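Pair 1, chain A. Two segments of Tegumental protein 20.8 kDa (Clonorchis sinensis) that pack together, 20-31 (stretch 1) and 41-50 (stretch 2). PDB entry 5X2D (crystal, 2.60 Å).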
# COMPACT_ATOMS: atom_id res chain seq x y z
N ILE A 20 12.14 -9.08 13.96
CA ILE A 20 13.43 -9.66 13.68
C ILE A 20 13.29 -10.84 12.72
O ILE A 20 14.08 -10.96 11.80
CB ILE A 20 14.14 -10.09 14.97
CG1 ILE A 20 14.67 -8.85 15.70
CG2 ILE A 20 15.27 -11.06 14.67
CD1 ILE A 20 15.27 -9.15 17.06
N LYS A 21 12.26 -11.67 12.86
CA LYS A 21 12.26 -12.86 12.00
C LYS A 21 11.82 -12.52 10.59
O LYS A 21 12.14 -13.24 9.65
CB LYS A 21 11.34 -13.99 12.51
CG LYS A 21 10.96 -14.05 13.98
CD LYS A 21 10.23 -15.38 14.24
CE LYS A 21 9.37 -15.39 15.50
NZ LYS A 21 10.25 -15.54 16.68
N ILE A 22 11.12 -11.40 10.45
CA ILE A 22 10.87 -10.84 9.14
C ILE A 22 12.19 -10.33 8.55
O ILE A 22 12.43 -10.48 7.35
CB ILE A 22 9.79 -9.75 9.21
CG1 ILE A 22 8.41 -10.42 9.15
CG2 ILE A 22 9.96 -8.74 8.08
CD1 ILE A 22 7.24 -9.55 9.58
N ALA A 23 13.05 -9.74 9.39
CA ALA A 23 14.39 -9.30 8.95
C ALA A 23 15.17 -10.48 8.37
O ALA A 23 15.58 -10.47 7.21
CB ALA A 23 15.17 -8.70 10.08
N ARG A 24 15.33 -11.49 9.22
CA ARG A 24 16.01 -12.74 8.90
C ARG A 24 15.61 -13.38 7.58
O ARG A 24 16.46 -13.79 6.79
CB ARG A 24 15.72 -13.73 10.03
CG ARG A 24 16.91 -14.18 10.86
CD ARG A 24 17.71 -15.26 10.13
NE ARG A 24 18.74 -15.84 10.98
CZ ARG A 24 19.46 -16.92 10.66
NH1 ARG A 24 19.27 -17.51 9.49
NH2 ARG A 24 20.37 -17.38 11.50
N GLU A 25 14.30 -13.49 7.33
CA GLU A 25 13.82 -14.15 6.13
C GLU A 25 13.98 -13.25 4.90
O GLU A 25 14.27 -13.73 3.80
CB GLU A 25 12.34 -14.55 6.32
CG GLU A 25 11.68 -15.18 5.10
CD GLU A 25 12.14 -16.62 4.88
OE1 GLU A 25 12.89 -17.15 5.75
OE2 GLU A 25 11.73 -17.23 3.85
N THR A 26 13.83 -11.94 5.11
CA THR A 26 13.86 -10.96 4.03
C THR A 26 15.24 -10.61 3.46
O THR A 26 15.48 -10.72 2.26
CB THR A 26 13.24 -9.65 4.51
OG1 THR A 26 11.89 -9.89 4.89
CG2 THR A 26 13.27 -8.58 3.43
N ILE A 27 16.16 -10.22 4.33
CA ILE A 27 17.42 -9.63 3.90
C ILE A 27 18.25 -10.50 2.95
O ILE A 27 18.85 -9.99 2.01
CB ILE A 27 18.31 -9.23 5.10
CG1 ILE A 27 17.56 -8.30 6.03
CG2 ILE A 27 19.51 -8.46 4.64
CD1 ILE A 27 18.21 -8.19 7.37
N PRO A 28 18.30 -11.82 3.20
CA PRO A 28 19.05 -12.57 2.18
C PRO A 28 18.40 -12.64 0.79
O PRO A 28 19.10 -12.44 -0.20
CB PRO A 28 19.17 -13.97 2.80
CG PRO A 28 18.07 -14.04 3.81
CD PRO A 28 17.98 -12.66 4.36
N ILE A 29 17.10 -12.91 0.69
CA ILE A 29 16.51 -13.13 -0.63
C ILE A 29 15.90 -11.88 -1.30
O ILE A 29 15.61 -11.91 -2.50
CB ILE A 29 15.44 -14.24 -0.60
CG1 ILE A 29 14.36 -13.95 0.43
CG2 ILE A 29 16.09 -15.57 -0.26
CD1 ILE A 29 13.13 -14.83 0.29
N ALA A 30 15.69 -10.81 -0.53
CA ALA A 30 15.03 -9.61 -1.07
C ALA A 30 15.88 -8.77 -2.05
O ALA A 30 15.43 -8.47 -3.15
CB ALA A 30 14.52 -8.73 0.08
N PRO A 31 17.11 -8.37 -1.66
CA PRO A 31 17.93 -7.54 -2.56
C PRO A 31 18.33 -8.20 -3.89
O PRO A 31 18.77 -7.51 -4.81
CB PRO A 31 19.18 -7.26 -1.73
CG PRO A 31 19.22 -8.32 -0.70
CD PRO A 31 17.79 -8.58 -0.37
N ARG A 41 6.75 -12.70 -7.51
CA ARG A 41 6.73 -13.92 -6.71
C ARG A 41 7.67 -13.84 -5.51
O ARG A 41 7.72 -14.78 -4.74
CB ARG A 41 7.07 -15.16 -7.54
CG ARG A 41 5.90 -16.11 -7.72
CD ARG A 41 6.34 -17.53 -8.06
NE ARG A 41 7.17 -18.13 -7.02
CZ ARG A 41 7.88 -19.24 -7.19
NH1 ARG A 41 7.84 -19.86 -8.36
NH2 ARG A 41 8.62 -19.74 -6.21
N LEU A 42 8.37 -12.72 -5.33
CA LEU A 42 9.10 -12.47 -4.08
C LEU A 42 8.15 -12.11 -2.95
O LEU A 42 8.27 -12.61 -1.82
CB LEU A 42 10.10 -11.32 -4.21
CG LEU A 42 10.69 -10.93 -2.84
CD1 LEU A 42 11.63 -11.99 -2.24
CD2 LEU A 42 11.31 -9.56 -2.87
N THR A 43 7.25 -11.19 -3.26
CA THR A 43 6.25 -10.79 -2.30
C THR A 43 5.56 -12.07 -1.88
O THR A 43 5.43 -12.34 -0.70
CB THR A 43 5.23 -9.81 -2.90
OG1 THR A 43 4.54 -10.44 -3.99
CG2 THR A 43 5.92 -8.56 -3.40
N GLU A 44 5.20 -12.89 -2.87
CA GLU A 44 4.47 -14.12 -2.61
C GLU A 44 5.21 -15.11 -1.70
O GLU A 44 4.58 -15.64 -0.79
CB GLU A 44 4.08 -14.81 -3.94
CG GLU A 44 2.86 -14.19 -4.63
CD GLU A 44 1.56 -14.41 -3.85
OE1 GLU A 44 1.55 -15.28 -2.95
OE2 GLU A 44 0.54 -13.72 -4.13
N ASN A 45 6.52 -15.32 -1.86
CA ASN A 45 7.16 -16.21 -0.89
C ASN A 45 7.45 -15.48 0.43
O ASN A 45 7.81 -16.12 1.42
CB ASN A 45 8.46 -16.89 -1.38
CG ASN A 45 9.40 -15.97 -2.12
OD1 ASN A 45 9.39 -15.89 -3.34
ND2 ASN A 45 10.20 -15.23 -1.37
N LEU A 46 7.30 -14.15 0.45
CA LEU A 46 7.30 -13.43 1.72
C LEU A 46 5.96 -13.57 2.45
O LEU A 46 5.92 -13.85 3.66
CB LEU A 46 7.64 -11.94 1.51
CG LEU A 46 9.12 -11.58 1.27
CD1 LEU A 46 9.32 -10.08 1.37
CD2 LEU A 46 10.05 -12.32 2.24
N LYS A 47 4.87 -13.37 1.71
CA LYS A 47 3.53 -13.62 2.22
C LYS A 47 3.46 -15.05 2.75
O LYS A 47 3.03 -15.29 3.87
CB LYS A 47 2.46 -13.44 1.13
CG LYS A 47 1.03 -13.70 1.63
CD LYS A 47 0.20 -14.52 0.61
CE LYS A 47 -1.27 -14.11 0.58
NZ LYS A 47 -1.93 -14.05 1.91
N SER A 48 3.89 -15.98 1.91
CA SER A 48 3.79 -17.39 2.25
C SER A 48 4.69 -17.72 3.43
O SER A 48 4.45 -18.71 4.12
CB SER A 48 4.15 -18.25 1.04
OG SER A 48 4.11 -19.62 1.39
N PHE A 49 5.71 -16.89 3.68
CA PHE A 49 6.52 -17.03 4.89
C PHE A 49 5.76 -16.62 6.14
O PHE A 49 5.79 -17.32 7.15
CB PHE A 49 7.79 -16.17 4.82
CG PHE A 49 8.51 -16.07 6.14
CD1 PHE A 49 9.34 -17.10 6.57
CD2 PHE A 49 8.34 -14.97 6.97
CE1 PHE A 49 10.02 -17.02 7.79
CE2 PHE A 49 9.01 -14.88 8.19
CZ PHE A 49 9.84 -15.91 8.60
N ALA A 50 5.11 -15.46 6.06
CA ALA A 50 4.43 -14.89 7.21
C ALA A 50 3.28 -15.77 7.63
O ALA A 50 3.15 -16.08 8.81
CB ALA A 50 3.93 -13.48 6.91

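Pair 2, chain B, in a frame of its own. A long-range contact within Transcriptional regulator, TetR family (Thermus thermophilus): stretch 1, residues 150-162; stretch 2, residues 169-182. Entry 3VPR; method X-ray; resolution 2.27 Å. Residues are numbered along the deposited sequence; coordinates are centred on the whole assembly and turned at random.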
# COMPACT_ATOMS: atom_id res chain seq x y z
N ALA B 150 5.29 9.19 -4.50
CA ALA B 150 5.62 8.11 -5.43
C ALA B 150 6.65 7.19 -4.79
O ALA B 150 6.50 5.97 -4.79
CB ALA B 150 6.16 8.69 -6.72
N VAL B 151 7.70 7.79 -4.23
CA VAL B 151 8.75 7.02 -3.58
C VAL B 151 8.24 6.23 -2.36
O VAL B 151 8.51 5.03 -2.23
CB VAL B 151 9.90 7.95 -3.12
CG1 VAL B 151 10.98 7.15 -2.42
CG2 VAL B 151 10.48 8.67 -4.32
N LEU B 152 7.51 6.89 -1.46
CA LEU B 152 7.00 6.23 -0.28
C LEU B 152 6.08 5.08 -0.70
O LEU B 152 6.07 4.01 -0.07
CB LEU B 152 6.27 7.23 0.63
CG LEU B 152 7.17 8.19 1.44
CD1 LEU B 152 6.32 9.27 2.11
CD2 LEU B 152 7.95 7.41 2.50
N SER B 153 5.33 5.28 -1.77
CA SER B 153 4.44 4.23 -2.26
C SER B 153 5.28 3.00 -2.64
O SER B 153 4.92 1.87 -2.32
CB SER B 153 3.63 4.70 -3.47
OG SER B 153 2.76 5.76 -3.10
N MSE B 154 6.39 3.22 -3.33
CA MSE B 154 7.21 2.08 -3.72
C MSE B 154 7.74 1.34 -2.49
O MSE B 154 7.66 0.11 -2.40
CB MSE B 154 8.38 2.53 -4.61
CG MSE B 154 7.96 3.08 -5.97
SE MSE B 154 9.45 3.84 -6.97
CE MSE B 154 9.27 5.68 -6.49
N LEU B 155 8.26 2.10 -1.53
CA LEU B 155 8.82 1.53 -0.32
C LEU B 155 7.76 0.89 0.59
O LEU B 155 7.91 -0.27 0.98
CB LEU B 155 9.60 2.60 0.45
CG LEU B 155 10.71 3.32 -0.33
CD1 LEU B 155 11.11 4.57 0.43
CD2 LEU B 155 11.91 2.40 -0.55
N ASN B 156 6.69 1.62 0.90
CA ASN B 156 5.65 1.08 1.79
C ASN B 156 4.81 -0.05 1.20
O ASN B 156 4.43 -0.96 1.93
CB ASN B 156 4.73 2.19 2.31
CG ASN B 156 5.46 3.18 3.20
OD1 ASN B 156 6.51 2.85 3.75
ND2 ASN B 156 4.91 4.39 3.35
N TRP B 157 4.52 -0.01 -0.10
CA TRP B 157 3.74 -1.09 -0.70
C TRP B 157 4.48 -2.42 -0.52
O TRP B 157 3.86 -3.47 -0.55
CB TRP B 157 3.50 -0.84 -2.18
CG TRP B 157 2.51 -1.80 -2.82
CD1 TRP B 157 2.72 -2.60 -3.93
CD2 TRP B 157 1.14 -2.01 -2.45
NE1 TRP B 157 1.57 -3.27 -4.26
CE2 TRP B 157 0.59 -2.94 -3.36
CE3 TRP B 157 0.33 -1.51 -1.42
CZ2 TRP B 157 -0.74 -3.36 -3.29
CZ3 TRP B 157 -1.00 -1.93 -1.35
CH2 TRP B 157 -1.51 -2.85 -2.28
N MSE B 158 5.79 -2.37 -0.32
CA MSE B 158 6.58 -3.59 -0.12
C MSE B 158 6.03 -4.42 1.05
O MSE B 158 6.18 -5.65 1.09
CB MSE B 158 8.05 -3.26 0.17
CG MSE B 158 8.91 -2.96 -1.06
SE MSE B 158 10.79 -2.61 -0.59
CE MSE B 158 11.35 -4.43 -0.26
N ILE B 159 5.40 -3.74 2.01
CA ILE B 159 4.80 -4.38 3.18
C ILE B 159 3.75 -5.42 2.78
O ILE B 159 3.38 -6.28 3.58
CB ILE B 159 4.14 -3.32 4.12
CG1 ILE B 159 5.21 -2.35 4.64
CG2 ILE B 159 3.41 -4.01 5.29
CD1 ILE B 159 4.64 -1.11 5.35
N ARG B 160 3.29 -5.35 1.53
CA ARG B 160 2.27 -6.27 1.04
C ARG B 160 2.79 -7.39 0.15
O ARG B 160 2.15 -8.44 0.06
CB ARG B 160 1.19 -5.49 0.28
CG ARG B 160 0.21 -4.75 1.17
CD ARG B 160 -0.61 -5.73 1.99
NE ARG B 160 -1.74 -5.09 2.67
CZ ARG B 160 -2.71 -4.43 2.05
NH1 ARG B 160 -2.71 -4.30 0.73
NH2 ARG B 160 -3.70 -3.91 2.76
N TRP B 161 3.92 -7.18 -0.51
CA TRP B 161 4.44 -8.21 -1.40
C TRP B 161 5.82 -8.76 -1.05
O TRP B 161 6.21 -9.81 -1.56
CB TRP B 161 4.47 -7.72 -2.85
CG TRP B 161 5.41 -6.56 -3.11
CD1 TRP B 161 5.11 -5.23 -3.06
CD2 TRP B 161 6.79 -6.65 -3.51
NE1 TRP B 161 6.21 -4.49 -3.40
CE2 TRP B 161 7.26 -5.33 -3.68
CE3 TRP B 161 7.67 -7.71 -3.73
CZ2 TRP B 161 8.57 -5.05 -4.07
CZ3 TRP B 161 8.98 -7.43 -4.12
CH2 TRP B 161 9.42 -6.11 -4.28
N PHE B 162 6.57 -8.06 -0.20
CA PHE B 162 7.90 -8.55 0.14
C PHE B 162 7.85 -9.77 1.05
O PHE B 162 7.23 -9.73 2.11
CB PHE B 162 8.75 -7.49 0.83
CG PHE B 162 10.16 -7.94 1.11
CD1 PHE B 162 11.08 -8.08 0.07
CD2 PHE B 162 10.56 -8.25 2.41
CE1 PHE B 162 12.38 -8.52 0.32
CE2 PHE B 162 11.86 -8.69 2.66
CZ PHE B 162 12.77 -8.83 1.62
N ARG B 169 16.67 -9.17 -1.44
CA ARG B 169 17.02 -8.21 -0.41
C ARG B 169 16.21 -6.92 -0.58
O ARG B 169 16.29 -6.27 -1.62
CB ARG B 169 18.51 -7.90 -0.47
CG ARG B 169 19.07 -7.20 0.75
CD ARG B 169 20.55 -6.88 0.57
NE ARG B 169 21.18 -6.39 1.79
CZ ARG B 169 21.37 -7.13 2.88
NH1 ARG B 169 20.99 -8.40 2.90
NH2 ARG B 169 21.95 -6.60 3.95
N ALA B 170 15.44 -6.56 0.44
CA ALA B 170 14.61 -5.36 0.40
C ALA B 170 15.40 -4.13 -0.02
O ALA B 170 14.92 -3.28 -0.76
CB ALA B 170 13.96 -5.13 1.74
N GLU B 171 16.63 -4.05 0.47
CA GLU B 171 17.49 -2.92 0.15
C GLU B 171 17.94 -2.92 -1.32
O GLU B 171 18.12 -1.85 -1.91
CB GLU B 171 18.68 -2.93 1.10
CG GLU B 171 19.85 -2.07 0.68
CD GLU B 171 20.81 -1.85 1.82
OE1 GLU B 171 21.10 -2.83 2.54
OE2 GLU B 171 21.28 -0.71 2.00
N GLU B 172 18.13 -4.10 -1.90
CA GLU B 172 18.55 -4.17 -3.30
C GLU B 172 17.38 -3.75 -4.18
O GLU B 172 17.55 -3.05 -5.17
CB GLU B 172 19.03 -5.58 -3.66
CG GLU B 172 20.41 -5.91 -3.09
CD GLU B 172 21.53 -5.05 -3.68
OE1 GLU B 172 21.88 -5.26 -4.86
OE2 GLU B 172 22.05 -4.17 -2.96
N VAL B 173 16.19 -4.19 -3.80
CA VAL B 173 14.97 -3.81 -4.50
C VAL B 173 14.89 -2.28 -4.46
O VAL B 173 14.58 -1.62 -5.45
CB VAL B 173 13.73 -4.37 -3.78
CG1 VAL B 173 12.46 -3.81 -4.40
CG2 VAL B 173 13.74 -5.89 -3.83
N ALA B 174 15.16 -1.73 -3.28
CA ALA B 174 15.11 -0.28 -3.09
C ALA B 174 16.12 0.41 -3.99
O ALA B 174 15.88 1.53 -4.47
CB ALA B 174 15.38 0.06 -1.64
N ARG B 175 17.25 -0.25 -4.24
CA ARG B 175 18.28 0.34 -5.08
C ARG B 175 17.83 0.38 -6.54
O ARG B 175 18.10 1.34 -7.26
CB ARG B 175 19.60 -0.43 -4.96
CG ARG B 175 20.74 0.21 -5.72
CD ARG B 175 22.08 -0.36 -5.28
NE ARG B 175 22.29 -0.19 -3.85
CZ ARG B 175 23.41 -0.53 -3.21
NH1 ARG B 175 23.51 -0.33 -1.90
NH2 ARG B 175 24.43 -1.05 -3.88
N ALA B 176 17.14 -0.68 -6.97
CA ALA B 176 16.63 -0.74 -8.33
C ALA B 176 15.53 0.31 -8.49
O ALA B 176 15.41 0.92 -9.55
CB ALA B 176 16.09 -2.13 -8.63
N TYR B 177 14.75 0.53 -7.43
CA TYR B 177 13.69 1.54 -7.48
C TYR B 177 14.31 2.93 -7.59
O TYR B 177 13.80 3.81 -8.29
CB TYR B 177 12.81 1.50 -6.22
CG TYR B 177 11.77 0.39 -6.19
CD1 TYR B 177 11.25 -0.14 -7.36
CD2 TYR B 177 11.26 -0.06 -4.98
CE1 TYR B 177 10.24 -1.10 -7.33
CE2 TYR B 177 10.25 -1.01 -4.93
CZ TYR B 177 9.74 -1.52 -6.11
OH TYR B 177 8.70 -2.42 -6.05
N HIS B 178 15.44 3.13 -6.90
CA HIS B 178 16.11 4.42 -6.94
C HIS B 178 16.61 4.73 -8.34
O HIS B 178 16.46 5.86 -8.83
CB HIS B 178 17.27 4.46 -5.94
CG HIS B 178 18.12 5.69 -6.08
ND1 HIS B 178 19.26 5.72 -6.85
CD2 HIS B 178 17.96 6.94 -5.59
CE1 HIS B 178 19.76 6.94 -6.84
NE2 HIS B 178 18.99 7.70 -6.08
N ASP B 179 17.21 3.73 -8.97
CA ASP B 179 17.72 3.89 -10.32
C ASP B 179 16.55 4.24 -11.23
O ASP B 179 16.63 5.14 -12.08
CB ASP B 179 18.38 2.60 -10.82
CG ASP B 179 18.63 2.63 -12.33
OD1 ASP B 179 19.53 3.35 -12.79
OD2 ASP B 179 17.90 1.93 -13.07
N LEU B 180 15.44 3.52 -11.04
CA LEU B 180 14.26 3.74 -11.87
C LEU B 180 13.66 5.13 -11.71
O LEU B 180 13.38 5.81 -12.69
CB LEU B 180 13.18 2.69 -11.56
CG LEU B 180 11.88 2.79 -12.35
CD1 LEU B 180 12.17 2.73 -13.85
CD2 LEU B 180 10.95 1.65 -11.94
N ILE B 181 13.48 5.57 -10.47
CA ILE B 181 12.88 6.88 -10.22
C ILE B 181 13.83 8.02 -10.57
O ILE B 181 13.39 9.09 -11.00
CB ILE B 181 12.42 7.01 -8.72
CG1 ILE B 181 11.51 8.22 -8.56
CG2 ILE B 181 13.62 7.15 -7.79
CD1 ILE B 181 10.20 8.10 -9.29
N LEU B 182 15.12 7.81 -10.40
CA LEU B 182 16.08 8.86 -10.72
C LEU B 182 16.24 9.09 -12.22
O LEU B 182 16.14 10.21 -12.70
CB LEU B 182 17.45 8.54 -10.12
CG LEU B 182 18.58 9.52 -10.43
CD1 LEU B 182 18.30 10.86 -9.77
CD2 LEU B 182 19.91 8.95 -9.90
O HOH W 1 6.76 -1.94 -3.96

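Both pairs set two helices side by side and nearly antiparallel. The angle between their N-to-C directions is 152° in pair 1 and 153° in pair 2, and the axes approach to 10.9 Å and 10.7 Å. Backbone atoms of 14 central residues superpose with an RMSD of 0.6 Å, so the differences lie mainly in the side chains. No hydrogen bond crosses directly between the stretches in either pair; nonpolar contacts do most of the work, burying 420 Å² in pair 1 and 542 Å² in pair 2.

The clearest shared solution places an aromatic ring against a long, flexible side chain. Phe A49 matches Tyr B177, and Glu A25 matches Met B154; all four point toward the opposite stretch. In pair 1, Glu A25 lays its aliphatic portion over a face of the phenyl ring, with CG 3.5 Å from the centroid of Phe A49. Its methylene groups supply the CH-pi contact, so a charged residue can serve at this partly exposed site. In pair 2, a selenomethionine, Met B154, occupies the buried counterpart. Its CB lies over a face of the Tyr B177 ring, 4.2 Å from the centroid, while its SE approaches obliquely at 4.7 Å from that centroid. Being unbranched and uncharged, the chain can also run on to Ile B181, where Met B154 CE and Ile B181 CD1 are 3.8 Å apart.

The two rings do not fill the same space: their side-chain centres lie 3.9 Å apart after superposition. Phe A49 has chi1 near t, and its CZ comes within 3.7 Å of Lys A21 O. Tyr B177 adopts m, and its hydroxyl reaches a water, 2.9 Å from OH. The same water donates to Met B154 O at 2.7 Å and accepts from Trp B161 NE1 at 2.7 Å, giving the polar groups of an otherwise apolar contact a bridge between the helices.

Further along, Thr A26 matches Leu B155 and Leu A46 matches Ala B174, so the larger hydrocarbon changes sides. Leu A46 CD2 reaches Thr A26 OG1 at 4.0 Å, whereas Leu B155 CD2 meets Ala B174 CB at 4.3 Å. Threonine suits its buried place because OG1 donates to Ile A22 O at 2.6 Å, satisfying its hydroxyl within its own helix.

At the next pair of positions, Ile A29 matches Met B158 and Leu A42 matches Ala B170; leucine gives way to the smaller alanine, and the longer, unbranched selenomethionine reaches it. Branched Ile A29 meets leucine, CD1 to CD1 of Leu A42 at 4.1 Å. In pair 2, the slender end of selenomethionine Met B158 extends to the small alanine, with CE 3.4 Å from Ala B170 CB. Ala B170 CB also lies over a face of the Phe B162 ring, 4.1 Å from its centroid. Finally, Asn A45 matches Val B173: the valine's site is buried and suits a hydrocarbon, whereas the asparagine's is partly exposed and tolerates an amide. Val B173 CG1 lies 3.8 Å from Trp B161 CH2.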